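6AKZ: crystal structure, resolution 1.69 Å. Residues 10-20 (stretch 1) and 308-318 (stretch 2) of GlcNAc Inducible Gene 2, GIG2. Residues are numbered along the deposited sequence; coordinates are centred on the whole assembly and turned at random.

Stretch 1 10-20: ETPPDLDFRFT
Stretch 2 308-318: ITPKFPGTVPG

Stretch 2 has no regular helix or strand, and stretch 1 is loop or turn until it enters a helix that includes Phe 19 and Thr 20. The two run in opposite directions: Thr 20 CA lies 4.7 Å from Pro 310 CA, Asp 14 CA lies 5.0 Å from Lys 311 CA, and Pro 12 CA lies 5.5 Å from Pro 313 CA. Together they bury 768 Å².

At Ile 308 (phi/psi -116/-54) the side chain points away, and the backbone makes the contact: Thr 20 OG1, on an m rotamer, donates to Ile 308 O across a very short 2.4 Å. The same Thr 20 OG1 lies 3.4 Å from Pro 310 N, but a proline nitrogen has no hydrogen to share. Thr 309 (-68/144, chi1 p) also turns its CB away.

Pro 310 (-81/51, C-gamma endo) points toward stretch 1 and has the largest covered area, 108 Å². Its CB lies 3.3 Å from Asp 16 O and 3.8 Å from Phe 19 CB, so the ring packs against the turn leading into the helix. That turn is held by Phe 19 N to Asp 16 O (3.1 Å) and capped by Arg 18 N to Asp 16 OD1 (2.8 Å, 161°), with Asp 16 chi1 at t. Pro 310 O accepts from Leu 15 N at 3.0 Å; the 169° angle makes this bond nearly linear.

Lys 311 (-97/121) leaves the backbone sideways, but its m, t, t, m chain brings the amine to stretch 1. Lys 311 NZ donates to Pro 12 O at 2.7 Å and to Asp 14 OD1 at 2.7 Å, the latter a salt bridge; Asp 14 has chi1 -83° and chi2 -9°.

Phe 312 (-127/82, chi1 -79°, chi2 85°) donates from N to water 1 at 2.8 Å, and that water donates to Pro 13 O at 2.8 Å, bridging the backbones. Phe 312 CE1 lies 3.7 Å from Phe 19 CB, while Phe 19 O sits at the ring edge, 3.5 Å from Phe 312 CE1. The two phenylalanine rings are oblique, with centroids 5.8 Å apart and planes at 59°.

A type II turn runs from Phe 312 to Thr 315. Pro 313 (-60/140) sets its CB 3.9 Å from Pro 12 CB, and Gly 314 (80/6) supplies the positive phi. Thr 315 (-104/146, chi1 p) closes the turn, its OG1 donating to Phe 312 O at 2.7 Å.

Leu 15 (m, t) places CD1 3.7 Å from Phe 312 CB and CD2 3.7 Å from Pro 317 CD. Val 316 points away; Pro 317 (-53/134) points toward stretch 1, its CG 3.9 Å from Phe 19 CZ. Gly 318 (99/-2) is out of reach.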

# COMPACT_ATOMS: atom_id res chain seq x y z
N GLU A 10 10.82 3.51 26.66
CA GLU A 10 10.01 2.56 27.47
C GLU A 10 8.57 3.03 27.42
O GLU A 10 7.68 2.26 27.18
CB GLU A 10 10.49 2.48 28.93
N THR A 11 8.37 4.31 27.66
CA THR A 11 7.04 4.92 27.57
C THR A 11 6.93 5.72 26.26
O THR A 11 7.84 6.47 25.93
CB THR A 11 6.78 5.76 28.81
OG1 THR A 11 6.67 4.85 29.90
CG2 THR A 11 5.50 6.55 28.73
N PRO A 12 5.83 5.55 25.50
CA PRO A 12 5.73 6.35 24.28
C PRO A 12 5.54 7.83 24.61
O PRO A 12 4.88 8.14 25.60
CB PRO A 12 4.46 5.78 23.56
CG PRO A 12 4.02 4.58 24.33
CD PRO A 12 4.64 4.71 25.71
N PRO A 13 6.11 8.74 23.79
CA PRO A 13 5.92 10.16 24.04
C PRO A 13 4.47 10.59 23.91
O PRO A 13 3.63 9.92 23.30
CB PRO A 13 6.83 10.85 23.01
CG PRO A 13 7.03 9.87 21.94
CD PRO A 13 6.94 8.51 22.60
N ASP A 14 4.18 11.71 24.56
CA ASP A 14 2.91 12.36 24.40
C ASP A 14 2.97 13.12 23.06
O ASP A 14 4.04 13.62 22.66
CB ASP A 14 2.64 13.34 25.56
CG ASP A 14 2.07 12.68 26.81
OD1 ASP A 14 1.69 11.48 26.82
OD2 ASP A 14 1.93 13.39 27.82
N LEU A 15 1.85 13.13 22.33
CA LEU A 15 1.64 14.10 21.25
C LEU A 15 1.00 15.33 21.90
O LEU A 15 0.76 15.32 23.09
CB LEU A 15 0.71 13.51 20.16
CG LEU A 15 1.21 12.24 19.42
CD1 LEU A 15 0.11 11.74 18.50
CD2 LEU A 15 2.45 12.57 18.60
N ASP A 16 0.64 16.34 21.12
CA ASP A 16 -0.27 17.40 21.64
C ASP A 16 -1.54 16.84 22.33
O ASP A 16 -2.03 15.77 21.92
CB ASP A 16 -0.65 18.35 20.51
CG ASP A 16 -1.50 19.50 21.00
OD1 ASP A 16 -2.75 19.34 21.11
OD2 ASP A 16 -0.89 20.56 21.28
N PHE A 17 -2.10 17.52 23.38
CA PHE A 17 -3.26 16.93 24.16
C PHE A 17 -4.59 16.90 23.40
O PHE A 17 -5.57 16.20 23.79
CB PHE A 17 -3.45 17.59 25.56
CG PHE A 17 -4.22 18.91 25.51
CD1 PHE A 17 -3.59 20.10 25.18
CD2 PHE A 17 -5.60 18.92 25.69
CE1 PHE A 17 -4.32 21.28 25.11
CE2 PHE A 17 -6.33 20.10 25.59
CZ PHE A 17 -5.68 21.28 25.32
N ARG A 18 -4.66 17.61 22.26
CA ARG A 18 -5.78 17.39 21.31
C ARG A 18 -6.03 15.93 20.97
O ARG A 18 -7.20 15.53 20.78
CB ARG A 18 -5.66 18.23 20.02
CG ARG A 18 -4.66 17.80 18.98
CD ARG A 18 -4.42 18.98 18.04
NE ARG A 18 -3.37 18.70 17.10
CZ ARG A 18 -3.53 17.93 16.02
NH1 ARG A 18 -4.70 17.37 15.75
NH2 ARG A 18 -2.50 17.71 15.21
N PHE A 19 -4.97 15.12 21.03
CA PHE A 19 -5.11 13.70 20.67
C PHE A 19 -5.93 12.93 21.65
O PHE A 19 -6.49 11.85 21.36
CB PHE A 19 -3.72 13.12 20.34
CG PHE A 19 -3.20 13.57 18.98
CD1 PHE A 19 -3.67 12.95 17.81
CD2 PHE A 19 -2.32 14.61 18.85
CE1 PHE A 19 -3.26 13.41 16.56
CE2 PHE A 19 -1.87 15.06 17.61
CZ PHE A 19 -2.32 14.43 16.46
N THR A 20 -6.07 13.48 22.86
CA THR A 20 -7.00 12.92 23.82
C THR A 20 -8.44 12.94 23.35
O THR A 20 -9.20 11.98 23.58
CB THR A 20 -6.79 13.60 25.20
OG1 THR A 20 -5.44 13.29 25.62
CG2 THR A 20 -7.81 13.12 26.20
N ILE A 308 -7.31 8.61 28.01
CA ILE A 308 -6.92 9.96 28.41
C ILE A 308 -5.61 10.44 27.82
O ILE A 308 -5.60 11.50 27.23
CB ILE A 308 -6.85 10.13 29.97
CG1 ILE A 308 -8.11 9.58 30.67
CG2 ILE A 308 -6.61 11.58 30.34
CD1 ILE A 308 -9.44 10.12 30.17
N THR A 309 -4.49 9.71 27.96
CA THR A 309 -3.19 10.30 27.51
C THR A 309 -3.20 10.43 25.98
O THR A 309 -3.68 9.51 25.33
CB THR A 309 -1.96 9.42 27.82
OG1 THR A 309 -1.91 8.33 26.87
CG2 THR A 309 -2.01 8.86 29.27
N PRO A 310 -2.61 11.49 25.42
CA PRO A 310 -2.52 11.63 23.97
C PRO A 310 -1.36 10.79 23.39
O PRO A 310 -0.54 11.30 22.65
CB PRO A 310 -2.24 13.12 23.82
CG PRO A 310 -1.32 13.39 24.96
CD PRO A 310 -1.88 12.58 26.10
N LYS A 311 -1.28 9.52 23.74
CA LYS A 311 -0.19 8.65 23.25
C LYS A 311 -0.74 7.89 22.04
O LYS A 311 -1.74 7.19 22.15
CB LYS A 311 0.28 7.68 24.34
CG LYS A 311 1.07 8.44 25.44
CD LYS A 311 1.64 7.50 26.45
CE LYS A 311 2.12 8.26 27.67
NZ LYS A 311 3.15 9.29 27.35
N PHE A 312 -0.06 8.07 20.92
CA PHE A 312 -0.28 7.32 19.68
C PHE A 312 1.08 6.76 19.27
O PHE A 312 1.86 7.40 18.55
CB PHE A 312 -0.92 8.23 18.64
CG PHE A 312 -2.37 8.41 18.85
CD1 PHE A 312 -2.86 9.38 19.75
CD2 PHE A 312 -3.27 7.54 18.27
CE1 PHE A 312 -4.22 9.48 20.01
CE2 PHE A 312 -4.64 7.65 18.52
CZ PHE A 312 -5.11 8.62 19.41
N PRO A 313 1.44 5.63 19.89
CA PRO A 313 2.80 5.16 19.73
C PRO A 313 3.23 4.85 18.30
O PRO A 313 2.40 4.37 17.49
CB PRO A 313 2.83 3.91 20.59
CG PRO A 313 1.58 3.87 21.39
CD PRO A 313 0.59 4.75 20.70
N GLY A 314 4.46 5.21 17.97
CA GLY A 314 5.02 5.01 16.62
C GLY A 314 4.61 6.05 15.59
O GLY A 314 4.99 5.94 14.42
N THR A 315 3.89 7.10 16.00
CA THR A 315 3.38 8.11 15.06
C THR A 315 4.19 9.36 15.11
O THR A 315 4.67 9.74 16.18
CB THR A 315 1.90 8.50 15.31
OG1 THR A 315 1.78 9.16 16.57
CG2 THR A 315 0.89 7.31 15.22
N VAL A 316 4.31 10.00 13.95
CA VAL A 316 4.84 11.37 13.82
C VAL A 316 3.86 12.08 12.93
O VAL A 316 3.92 11.91 11.70
CB VAL A 316 6.25 11.36 13.22
CG1 VAL A 316 6.79 12.78 13.05
CG2 VAL A 316 7.18 10.56 14.14
N PRO A 317 2.88 12.83 13.53
CA PRO A 317 1.91 13.46 12.68
C PRO A 317 2.55 14.29 11.58
O PRO A 317 3.51 14.97 11.86
CB PRO A 317 1.12 14.33 13.65
CG PRO A 317 1.18 13.58 14.91
CD PRO A 317 2.58 13.05 14.94
N GLY A 318 2.04 14.14 10.33
CA GLY A 318 2.56 14.81 9.18
C GLY A 318 3.50 13.98 8.33
O GLY A 318 4.02 14.45 7.34
O HOH W 1 2.62 8.78 20.95